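Local atomic coordinates of octaprenyl Pyrophosphate Synthase (Helicobacter pylori, PDB entry 3TC1), a protein that probably condenses isopentenyl diphosphate units with an allylic diphosphate primer, in a magnesium-dependent reaction, to build the C40 chain of octaprenyl diphosphate. Residues Phe148-Trp156 with Thr225-Glu234; Ile198-Thr206 with Ile269-Tyr279. All blocks are in the same frame, centred on the assembly; numbering follows the deposited sequence.

Contact 1: residues Phe148-Trp156 with Thr225-Glu234; sequences FNSDKQKYW and TTLPYLLLYE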
loop_
_atom_site.group_PDB
_atom_site.type_symbol
_atom_site.label_atom_id
_atom_site.label_comp_id
_atom_site.label_asym_id
_atom_site.label_seq_id
_atom_site.Cartn_x
_atom_site.Cartn_y
_atom_site.Cartn_z
ATOM N N PHE B 148 -1.560 0.083 -28.021
ATOM C CA PHE B 148 -1.946 1.428 -28.419
ATOM C C PHE B 148 -3.433 1.616 -28.145
ATOM O O PHE B 148 -4.240 0.738 -28.455
ATOM C CB PHE B 148 -1.672 1.649 -29.909
ATOM C CG PHE B 148 -2.067 3.014 -30.398
ATOM C CD1 PHE B 148 -1.209 4.098 -30.245
ATOM C CD2 PHE B 148 -3.315 3.219 -30.982
ATOM C CE1 PHE B 148 -1.592 5.369 -30.668
ATOM C CE2 PHE B 148 -3.707 4.482 -31.406
ATOM C CZ PHE B 148 -2.845 5.560 -31.249
ATOM N N ASN B 149 -3.792 2.755 -27.557
ATOM C CA ASN B 149 -5.191 3.045 -27.251
ATOM C C ASN B 149 -5.706 4.288 -27.971
ATOM O O ASN B 149 -5.095 5.351 -27.891
ATOM C CB ASN B 149 -5.382 3.253 -25.745
ATOM C CG ASN B 149 -6.748 3.821 -25.420
ATOM O OD1 ASN B 149 -7.766 3.271 -25.838
ATOM N ND2 ASN B 149 -6.779 4.932 -24.680
ATOM N N SER B 150 -6.840 4.157 -28.654
ATOM C CA SER B 150 -7.421 5.289 -29.366
ATOM C C SER B 150 -8.725 5.753 -28.714
ATOM O O SER B 150 -9.358 6.699 -29.188
ATOM C CB SER B 150 -7.693 4.914 -30.825
ATOM O OG SER B 150 -8.763 3.992 -30.908
ATOM N N ASP B 151 -9.128 5.081 -27.636
ATOM C CA ASP B 151 -10.362 5.434 -26.933
ATOM C C ASP B 151 -10.057 6.526 -25.917
ATOM O O ASP B 151 -9.493 6.254 -24.855
ATOM C CB ASP B 151 -10.939 4.212 -26.209
ATOM C CG ASP B 151 -12.317 4.480 -25.603
ATOM O OD1 ASP B 151 -12.657 5.658 -25.352
ATOM O OD2 ASP B 151 -13.059 3.505 -25.365
ATOM N N LYS B 152 -10.427 7.761 -26.242
ATOM C CA LYS B 152 -10.169 8.878 -25.344
ATOM C C LYS B 152 -10.879 8.759 -23.999
ATOM O O LYS B 152 -10.397 9.284 -23.001
ATOM C CB LYS B 152 -10.558 10.207 -26.005
ATOM C CG LYS B 152 -9.541 10.712 -27.015
ATOM C CD LYS B 152 -9.815 12.151 -27.443
ATOM C CE LYS B 152 -11.101 12.269 -28.239
ATOM N NZ LYS B 152 -11.247 13.628 -28.841
ATOM N N GLN B 153 -12.018 8.077 -23.965
ATOM C CA GLN B 153 -12.748 7.947 -22.707
ATOM C C GLN B 153 -11.960 7.163 -21.663
ATOM O O GLN B 153 -12.060 7.437 -20.469
ATOM C CB GLN B 153 -14.115 7.296 -22.937
ATOM C CG GLN B 153 -15.018 8.083 -23.882
ATOM C CD GLN B 153 -15.101 9.566 -23.533
ATOM O OE1 GLN B 153 -14.926 10.428 -24.400
ATOM N NE2 GLN B 153 -15.372 9.868 -22.268
ATOM N N LYS B 154 -11.164 6.197 -22.110
ATOM C CA LYS B 154 -10.366 5.404 -21.176
ATOM C C LYS B 154 -9.272 6.278 -20.591
ATOM O O LYS B 154 -8.936 6.167 -19.415
ATOM C CB LYS B 154 -9.751 4.197 -21.886
ATOM C CG LYS B 154 -10.781 3.235 -22.457
ATOM C CD LYS B 154 -10.110 2.021 -23.083
ATOM C CE LYS B 154 -11.133 1.123 -23.763
ATOM N NZ LYS B 154 -10.481 -0.022 -24.456
ATOM N N TYR B 155 -8.721 7.152 -21.431
ATOM C CA TYR B 155 -7.672 8.078 -21.031
ATOM C C TYR B 155 -8.202 9.017 -19.951
ATOM O O TYR B 155 -7.566 9.211 -18.911
ATOM C CB TYR B 155 -7.211 8.893 -22.252
ATOM C CG TYR B 155 -6.315 10.062 -21.924
ATOM C CD1 TYR B 155 -4.979 9.870 -21.581
ATOM C CD2 TYR B 155 -6.811 11.365 -21.943
ATOM C CE1 TYR B 155 -4.156 10.951 -21.265
ATOM C CE2 TYR B 155 -6.001 12.451 -21.625
ATOM C CZ TYR B 155 -4.679 12.239 -21.288
ATOM O OH TYR B 155 -3.882 13.311 -20.963
ATOM N N TRP B 156 -9.370 9.599 -20.204
ATOM C CA TRP B 156 -9.989 10.524 -19.253
ATOM C C TRP B 156 -10.272 9.855 -17.911
ATOM O O TRP B 156 -10.115 10.469 -16.860
ATOM C CB TRP B 156 -11.284 11.089 -19.839
ATOM C CG TRP B 156 -11.057 12.023 -20.994
ATOM C CD1 TRP B 156 -11.666 11.980 -22.219
ATOM C CD2 TRP B 156 -10.170 13.144 -21.024
ATOM N NE1 TRP B 156 -11.211 13.008 -23.009
ATOM C CE2 TRP B 156 -10.292 13.738 -22.301
ATOM C CE3 TRP B 156 -9.284 13.710 -20.095
ATOM C CZ2 TRP B 156 -9.560 14.870 -22.675
ATOM C CZ3 TRP B 156 -8.555 14.837 -20.466
ATOM C CH2 TRP B 156 -8.699 15.404 -21.749
ATOM N N THR B 225 -0.721 6.190 -24.090
ATOM C CA THR B 225 -1.196 6.985 -25.218
ATOM C C THR B 225 -1.902 8.212 -24.643
ATOM O O THR B 225 -3.118 8.205 -24.435
ATOM C CB THR B 225 -2.183 6.199 -26.106
ATOM O OG1 THR B 225 -1.606 4.936 -26.468
ATOM C CG2 THR B 225 -2.474 6.983 -27.383
ATOM N N THR B 226 -1.123 9.259 -24.383
ATOM C CA THR B 226 -1.633 10.494 -23.797
ATOM C C THR B 226 -2.427 11.347 -24.786
ATOM O O THR B 226 -2.451 11.061 -25.982
ATOM C CB THR B 226 -0.478 11.325 -23.199
ATOM O OG1 THR B 226 0.478 11.630 -24.220
ATOM C CG2 THR B 226 0.231 10.525 -22.104
ATOM N N LEU B 227 -3.069 12.399 -24.280
ATOM C CA LEU B 227 -3.897 13.266 -25.124
ATOM C C LEU B 227 -3.257 13.693 -26.450
ATOM O O LEU B 227 -3.889 13.602 -27.496
ATOM C CB LEU B 227 -4.349 14.507 -24.337
ATOM C CG LEU B 227 -5.458 15.327 -25.014
ATOM C CD1 LEU B 227 -6.625 14.411 -25.386
ATOM C CD2 LEU B 227 -5.925 16.442 -24.084
ATOM N N PRO B 228 -2.001 14.175 -26.426
ATOM C CA PRO B 228 -1.383 14.579 -27.693
ATOM C C PRO B 228 -1.454 13.471 -28.747
ATOM O O PRO B 228 -1.768 13.724 -29.906
ATOM C CB PRO B 228 0.057 14.888 -27.289
ATOM C CG PRO B 228 -0.094 15.390 -25.884
ATOM C CD PRO B 228 -1.092 14.422 -25.294
ATOM N N TYR B 229 -1.158 12.241 -28.334
ATOM C CA TYR B 229 -1.172 11.096 -29.243
ATOM C C TYR B 229 -2.584 10.745 -29.686
ATOM O O TYR B 229 -2.803 10.340 -30.828
ATOM C CB TYR B 229 -0.504 9.894 -28.562
ATOM C CG TYR B 229 0.981 10.101 -28.355
ATOM C CD1 TYR B 229 1.896 9.803 -29.369
ATOM C CD2 TYR B 229 1.469 10.641 -27.165
ATOM C CE1 TYR B 229 3.261 10.039 -29.202
ATOM C CE2 TYR B 229 2.836 10.884 -26.989
ATOM C CZ TYR B 229 3.723 10.579 -28.011
ATOM O OH TYR B 229 5.070 10.804 -27.833
ATOM N N LEU B 230 -3.543 10.900 -28.777
ATOM C CA LEU B 230 -4.938 10.624 -29.092
ATOM C C LEU B 230 -5.451 11.628 -30.129
ATOM O O LEU B 230 -6.064 11.248 -31.126
ATOM C CB LEU B 230 -5.782 10.707 -27.815
ATOM C CG LEU B 230 -5.508 9.555 -26.840
ATOM C CD1 LEU B 230 -5.969 9.914 -25.436
ATOM C CD2 LEU B 230 -6.216 8.301 -27.366
ATOM N N LEU B 231 -5.198 12.909 -29.886
ATOM C CA LEU B 231 -5.637 13.956 -30.808
ATOM C C LEU B 231 -4.932 13.822 -32.159
ATOM O O LEU B 231 -5.539 14.031 -33.209
ATOM C CB LEU B 231 -5.373 15.339 -30.201
ATOM C CG LEU B 231 -6.166 15.675 -28.930
ATOM C CD1 LEU B 231 -5.770 17.048 -28.416
ATOM C CD2 LEU B 231 -7.662 15.634 -29.236
ATOM N N LEU B 232 -3.649 13.475 -32.130
ATOM C CA LEU B 232 -2.888 13.295 -33.367
ATOM C C LEU B 232 -3.463 12.140 -34.177
ATOM O O LEU B 232 -3.710 12.266 -35.373
ATOM C CB LEU B 232 -1.410 13.001 -33.064
ATOM C CG LEU B 232 -0.560 12.717 -34.317
ATOM C CD1 LEU B 232 -0.540 13.961 -35.215
ATOM C CD2 LEU B 232 0.856 12.330 -33.918
ATOM N N TYR B 233 -3.675 11.009 -33.510
ATOM C CA TYR B 233 -4.209 9.811 -34.156
ATOM C C TYR B 233 -5.508 10.073 -34.921
ATOM O O TYR B 233 -5.738 9.500 -35.985
ATOM C CB TYR B 233 -4.461 8.717 -33.111
ATOM C CG TYR B 233 -4.962 7.430 -33.716
ATOM C CD1 TYR B 233 -4.091 6.565 -34.379
ATOM C CD2 TYR B 233 -6.313 7.092 -33.664
ATOM C CE1 TYR B 233 -4.553 5.398 -34.976
ATOM C CE2 TYR B 233 -6.786 5.929 -34.259
ATOM C CZ TYR B 233 -5.900 5.088 -34.910
ATOM O OH TYR B 233 -6.355 3.929 -35.485
ATOM N N GLU B 234 -6.363 10.915 -34.354
ATOM C CA GLU B 234 -7.640 11.264 -34.971
ATOM C C GLU B 234 -7.500 12.088 -36.260
ATOM O O GLU B 234 -8.450 12.186 -37.040
ATOM C CB GLU B 234 -8.498 12.040 -33.964
ATOM C CG GLU B 234 -9.125 11.168 -32.886
ATOM C CD GLU B 234 -9.512 11.952 -31.643
ATOM O OE1 GLU B 234 -9.948 13.115 -31.774
ATOM O OE2 GLU B 234 -9.389 11.396 -30.530
HETATM O O HOH W 1 -4.796 6.253 -23.389
HETATM O O HOH W 2 -8.354 8.603 -30.892
#
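Phe-148 CE2 stands 3.6 Å above one face of the Tyr-233 ring, displaced from its centre toward the rim; the two planes are inclined at 52°, an oblique meeting. Ser-150 CB approaches the same tyrosine obliquely, 3.7 Å from CE2. Over one face of the Tyr-155 ring lies the backbone N of Leu-227, 3.4 Å from CZ, while Leu-230 CD1 comes in obliquely at CG. With its CG anti to the backbone N (chi1 169°), Tyr-155 lies across the start of helix 227-233, with its hydroxyl directed to Asp-201 on helix 182-205. Trp-156 meets Leu-227 CD2 through CH2.

Within the all-helical prenyl synthase fold, this joins the entry of helix 152-177 to the nearly antiparallel helix 227-233 (167°). An Asx turn shapes that entry: Asn-149 OD1 accepts from Asp-151 N, and Asp-151 in turn N-caps the helix through Gln-153 N. Asn-149 ND2 donates to Asp-151 O and to a water that donates in turn to Thr-225 O. Asn-149 O, packed 3.2 Å from Leu-230 CD2, is buried without a polar partner. Farther along, Lys-152, its chain bent at chi3, brings NZ 3.2 Å from Glu-234 OE1, on its syn lone pair, in a salt bridge.

Contact 2: residues Ile198-Thr206 with Ile269-Tyr279; sequences IIDDLLDIT and IEETLKTAQVY. With MG (magnesium ion), chain D.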
loop_
_atom_site.group_PDB
_atom_site.type_symbol
_atom_site.label_atom_id
_atom_site.label_comp_id
_atom_site.label_asym_id
_atom_site.label_seq_id
_atom_site.Cartn_x
_atom_site.Cartn_y
_atom_site.Cartn_z
ATOM N N ILE B 198 -3.028 17.248 -17.861
ATOM C CA ILE B 198 -2.985 17.434 -19.308
ATOM C C ILE B 198 -1.695 18.192 -19.650
ATOM O O ILE B 198 -0.976 17.822 -20.583
ATOM C CB ILE B 198 -4.223 18.217 -19.811
ATOM C CG1 ILE B 198 -5.474 17.346 -19.662
ATOM C CG2 ILE B 198 -4.055 18.597 -21.285
ATOM C CD1 ILE B 198 -6.778 18.100 -19.893
ATOM N N ILE B 199 -1.394 19.231 -18.873
ATOM C CA ILE B 199 -0.185 20.022 -19.087
ATOM C C ILE B 199 1.048 19.160 -18.821
ATOM O O ILE B 199 2.088 19.311 -19.471
ATOM C CB ILE B 199 -0.142 21.266 -18.158
ATOM C CG1 ILE B 199 -1.250 22.248 -18.550
ATOM C CG2 ILE B 199 1.229 21.929 -18.225
ATOM C CD1 ILE B 199 -1.185 22.724 -19.994
ATOM N N ASP B 200 0.935 18.253 -17.861
ATOM C CA ASP B 200 2.058 17.384 -17.555
ATOM C C ASP B 200 2.309 16.458 -18.740
ATOM O O ASP B 200 3.455 16.236 -19.134
ATOM C CB ASP B 200 1.786 16.554 -16.312
ATOM C CG ASP B 200 2.932 15.639 -15.986
ATOM O OD1 ASP B 200 3.977 16.138 -15.513
ATOM O OD2 ASP B 200 2.788 14.424 -16.226
ATOM N N ASP B 201 1.238 15.921 -19.315
ATOM C CA ASP B 201 1.383 15.040 -20.471
ATOM C C ASP B 201 1.929 15.855 -21.641
ATOM O O ASP B 201 2.699 15.356 -22.463
ATOM C CB ASP B 201 0.032 14.428 -20.859
ATOM C CG ASP B 201 -0.441 13.371 -19.870
ATOM O OD1 ASP B 201 0.330 13.038 -18.940
ATOM O OD2 ASP B 201 -1.579 12.863 -20.031
ATOM N N LEU B 202 1.532 17.122 -21.708
ATOM C CA LEU B 202 1.985 17.995 -22.778
ATOM C C LEU B 202 3.490 18.245 -22.649
ATOM O O LEU B 202 4.229 18.155 -23.631
ATOM C CB LEU B 202 1.205 19.315 -22.734
ATOM C CG LEU B 202 1.447 20.316 -23.867
ATOM C CD1 LEU B 202 1.204 19.643 -25.209
ATOM C CD2 LEU B 202 0.521 21.514 -23.695
ATOM N N LEU B 203 3.943 18.534 -21.431
ATOM C CA LEU B 203 5.354 18.793 -21.168
ATOM C C LEU B 203 6.269 17.596 -21.424
ATOM O O LEU B 203 7.495 17.734 -21.441
ATOM C CB LEU B 203 5.535 19.301 -19.737
ATOM C CG LEU B 203 4.993 20.718 -19.521
ATOM C CD1 LEU B 203 5.106 21.108 -18.053
ATOM C CD2 LEU B 203 5.770 21.689 -20.407
ATOM N N ASP B 204 5.682 16.422 -21.630
ATOM C CA ASP B 204 6.483 15.239 -21.908
ATOM C C ASP B 204 6.923 15.254 -23.359
ATOM O O ASP B 204 7.950 14.671 -23.718
ATOM C CB ASP B 204 5.680 13.958 -21.676
ATOM C CG ASP B 204 6.501 12.696 -21.954
ATOM O OD1 ASP B 204 7.499 12.454 -21.242
ATOM O OD2 ASP B 204 6.155 11.941 -22.884
ATOM N N ILE B 205 6.147 15.928 -24.199
ATOM C CA ILE B 205 6.462 15.950 -25.622
ATOM C C ILE B 205 6.721 17.304 -26.250
ATOM O O ILE B 205 6.864 17.407 -27.466
ATOM C CB ILE B 205 5.359 15.223 -26.424
ATOM C CG1 ILE B 205 3.975 15.789 -26.073
ATOM C CG2 ILE B 205 5.410 13.738 -26.121
ATOM C CD1 ILE B 205 3.629 17.087 -26.779
ATOM N N THR B 206 6.786 18.347 -25.439
ATOM C CA THR B 206 7.045 19.649 -26.004
ATOM C C THR B 206 7.814 20.520 -25.038
ATOM O O THR B 206 7.645 20.447 -23.818
ATOM C CB THR B 206 5.742 20.356 -26.447
ATOM O OG1 THR B 206 6.067 21.386 -27.392
ATOM C CG2 THR B 206 5.014 20.966 -25.251
ATOM N N ILE B 269 -0.203 20.617 -30.416
ATOM C CA ILE B 269 0.226 21.292 -29.200
ATOM C C ILE B 269 -0.814 22.315 -28.747
ATOM O O ILE B 269 -1.211 22.333 -27.579
ATOM C CB ILE B 269 1.591 21.999 -29.385
ATOM C CG1 ILE B 269 2.637 21.006 -29.903
ATOM C CG2 ILE B 269 2.035 22.623 -28.066
ATOM C CD1 ILE B 269 2.863 19.801 -29.021
ATOM N N GLU B 270 -1.264 23.162 -29.667
ATOM C CA GLU B 270 -2.260 24.164 -29.310
ATOM C C GLU B 270 -3.592 23.500 -28.972
ATOM O O GLU B 270 -4.296 23.942 -28.069
ATOM C CB GLU B 270 -2.455 25.179 -30.445
ATOM C CG GLU B 270 -3.645 26.125 -30.246
ATOM C CD GLU B 270 -3.422 27.183 -29.172
ATOM O OE1 GLU B 270 -3.004 26.830 -28.047
ATOM O OE2 GLU B 270 -3.679 28.373 -29.456
ATOM N N GLU B 271 -3.937 22.436 -29.690
ATOM C CA GLU B 271 -5.196 21.745 -29.437
ATOM C C GLU B 271 -5.201 21.138 -28.033
ATOM O O GLU B 271 -6.214 21.183 -27.330
ATOM C CB GLU B 271 -5.438 20.655 -30.496
ATOM C CG GLU B 271 -6.773 19.924 -30.341
ATOM C CD GLU B 271 -7.057 18.935 -31.466
ATOM O OE1 GLU B 271 -6.097 18.403 -32.062
ATOM O OE2 GLU B 271 -8.247 18.671 -31.740
ATOM N N THR B 272 -4.063 20.586 -27.623
ATOM C CA THR B 272 -3.933 19.981 -26.302
ATOM C C THR B 272 -4.018 21.067 -25.236
ATOM O O THR B 272 -4.721 20.925 -24.226
ATOM C CB THR B 272 -2.578 19.239 -26.161
ATOM O OG1 THR B 272 -2.506 18.176 -27.120
ATOM C CG2 THR B 272 -2.427 18.648 -24.759
ATOM N N LEU B 273 -3.301 22.157 -25.471
ATOM C CA LEU B 273 -3.276 23.272 -24.538
ATOM C C LEU B 273 -4.673 23.836 -24.294
ATOM O O LEU B 273 -5.039 24.124 -23.154
ATOM C CB LEU B 273 -2.342 24.366 -25.066
ATOM C CG LEU B 273 -2.163 25.621 -24.210
ATOM C CD1 LEU B 273 -1.742 25.236 -22.798
ATOM C CD2 LEU B 273 -1.118 26.525 -24.858
ATOM N N LYS B 274 -5.449 23.992 -25.361
ATOM C CA LYS B 274 -6.806 24.516 -25.241
ATOM C C LYS B 274 -7.706 23.596 -24.415
ATOM O O LYS B 274 -8.595 24.060 -23.703
ATOM C CB LYS B 274 -7.422 24.732 -26.624
ATOM C CG LYS B 274 -6.788 25.871 -27.410
ATOM C CD LYS B 274 -7.518 26.102 -28.724
ATOM C CE LYS B 274 -6.894 27.239 -29.520
ATOM N NZ LYS B 274 -6.988 28.539 -28.800
ATOM N N THR B 275 -7.482 22.291 -24.506
ATOM C CA THR B 275 -8.296 21.354 -23.737
ATOM C C THR B 275 -8.053 21.612 -22.250
ATOM O O THR B 275 -8.986 21.593 -21.449
ATOM C CB THR B 275 -7.938 19.893 -24.086
ATOM O OG1 THR B 275 -8.037 19.711 -25.504
ATOM C CG2 THR B 275 -8.886 18.926 -23.392
ATOM N N ALA B 276 -6.796 21.873 -21.894
ATOM C CA ALA B 276 -6.428 22.153 -20.509
ATOM C C ALA B 276 -6.978 23.496 -20.044
ATOM O O ALA B 276 -7.405 23.630 -18.897
ATOM C CB ALA B 276 -4.907 22.140 -20.353
ATOM N N GLN B 277 -6.957 24.494 -20.929
ATOM C CA GLN B 277 -7.459 25.824 -20.591
ATOM C C GLN B 277 -8.938 25.788 -20.209
ATOM O O GLN B 277 -9.394 26.596 -19.399
ATOM C CB GLN B 277 -7.239 26.795 -21.759
ATOM C CG GLN B 277 -5.764 27.028 -22.086
ATOM C CD GLN B 277 -5.548 28.010 -23.229
ATOM O OE1 GLN B 277 -6.178 27.906 -24.280
ATOM N NE2 GLN B 277 -4.642 28.960 -23.029
ATOM N N VAL B 278 -9.690 24.860 -20.793
ATOM C CA VAL B 278 -11.105 24.738 -20.460
ATOM C C VAL B 278 -11.204 24.423 -18.972
ATOM O O VAL B 278 -11.965 25.051 -18.239
ATOM C CB VAL B 278 -11.788 23.596 -21.254
ATOM C CG1 VAL B 278 -13.204 23.381 -20.739
ATOM C CG2 VAL B 278 -11.816 23.935 -22.738
ATOM N N TYR B 279 -10.418 23.451 -18.527
ATOM C CA TYR B 279 -10.418 23.071 -17.120
ATOM C C TYR B 279 -9.890 24.189 -16.233
ATOM O O TYR B 279 -10.399 24.413 -15.139
ATOM C CB TYR B 279 -9.578 21.812 -16.922
ATOM C CG TYR B 279 -10.230 20.585 -17.498
ATOM C CD1 TYR B 279 -11.404 20.076 -16.943
ATOM C CD2 TYR B 279 -9.682 19.933 -18.599
ATOM C CE1 TYR B 279 -12.018 18.945 -17.471
ATOM C CE2 TYR B 279 -10.290 18.799 -19.141
ATOM C CZ TYR B 279 -11.459 18.314 -18.569
ATOM O OH TYR B 279 -12.074 17.204 -19.096
HETATM MG MG MG D . 4.363 13.054 -17.032
HETATM O O HOH W 3 5.348 14.932 -18.337
HETATM O O HOH W 4 5.980 13.582 -15.497
HETATM O O HOH W 5 2.909 12.458 -18.652
HETATM O O HOH W 6 5.730 11.399 -18.001
HETATM O O HOH W 7 3.077 11.386 -15.674
#
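Ile-198 enters a hole formed by Thr-272, Thr-275, Ala-276 and Tyr-279, a knob-into-hole fit that can be traced atom by atom. Its CB lies 4.0 Å from Ala-276 CB. From there the CG2 branch, anti to the backbone N, continues against Ala-276 CB and also touches the O and CG2 of Thr-272. The other branch runs through CG1 to CD1, which ends 3.7 Å from Tyr-279 CE2 and equally near CD2; the two side chains cross at about a right angle, and the methyl meets the ring obliquely. Thr-275 CG2 borders that same methyl more loosely.

One residue on, Ile-199 CD1 fits between Ala-276 CB and Leu-273 CD1, at 3.8 Å from each, so the small alanine is met by both isoleucines. A turn further along, the Leu-202 and Thr-272 side chains slide past each other in opposite directions, with Leu-202 CD1 3.8 Å from Thr-272 CG2. The last layer is Ile-269, whose CD1 touches Ile-205 CD1 at 3.6 Å and meets Thr-206 tip to tip. No hydrogen bond spans the two segments: the Thr-272 hydroxyl is bonded to Ile-268 O within its own helix.

The axes run 9.6 Å apart at 161°, a nearly antiparallel packing at an ordinary interhelix distance. Asp-200 takes no part in it and binds magnesium through OD2 at 2.2 Å, five waters completing six ligands. One of those waters donates to Asp-201 OD1, a second-shell contact. Helix 198-205 therefore has an apolar side packed on helix 269-279 and an acidic side at the metal, and its Asp-200, Asp-201 and Asp-204 fit the second aspartate-rich DDxxD motif of the trans-prenyltransferase fold.

In the fold
From the N terminus, residues 148-156 come first and lead into helix 152-177; helix 182-205 follows, with 198-206 at its end. The chain then returns at 225-234, where contact 1 closes a loop of 68 residues, mostly helical. Only later, at 269-279, does contact 2 close its own loop of 62. The segments alternate, so the two loops cross. Their centres are about 13 Å apart, and they meet directly: Tyr-155 OH lies 2.5 Å from Asp-201 OD2, a probable hydrogen bond, and Leu-231 CD1 packs 3.6 Å from Glu-271 CG. Together they tie four helices, 152-177, 182-205, 227-233 and 268-286, beside the magnesium site.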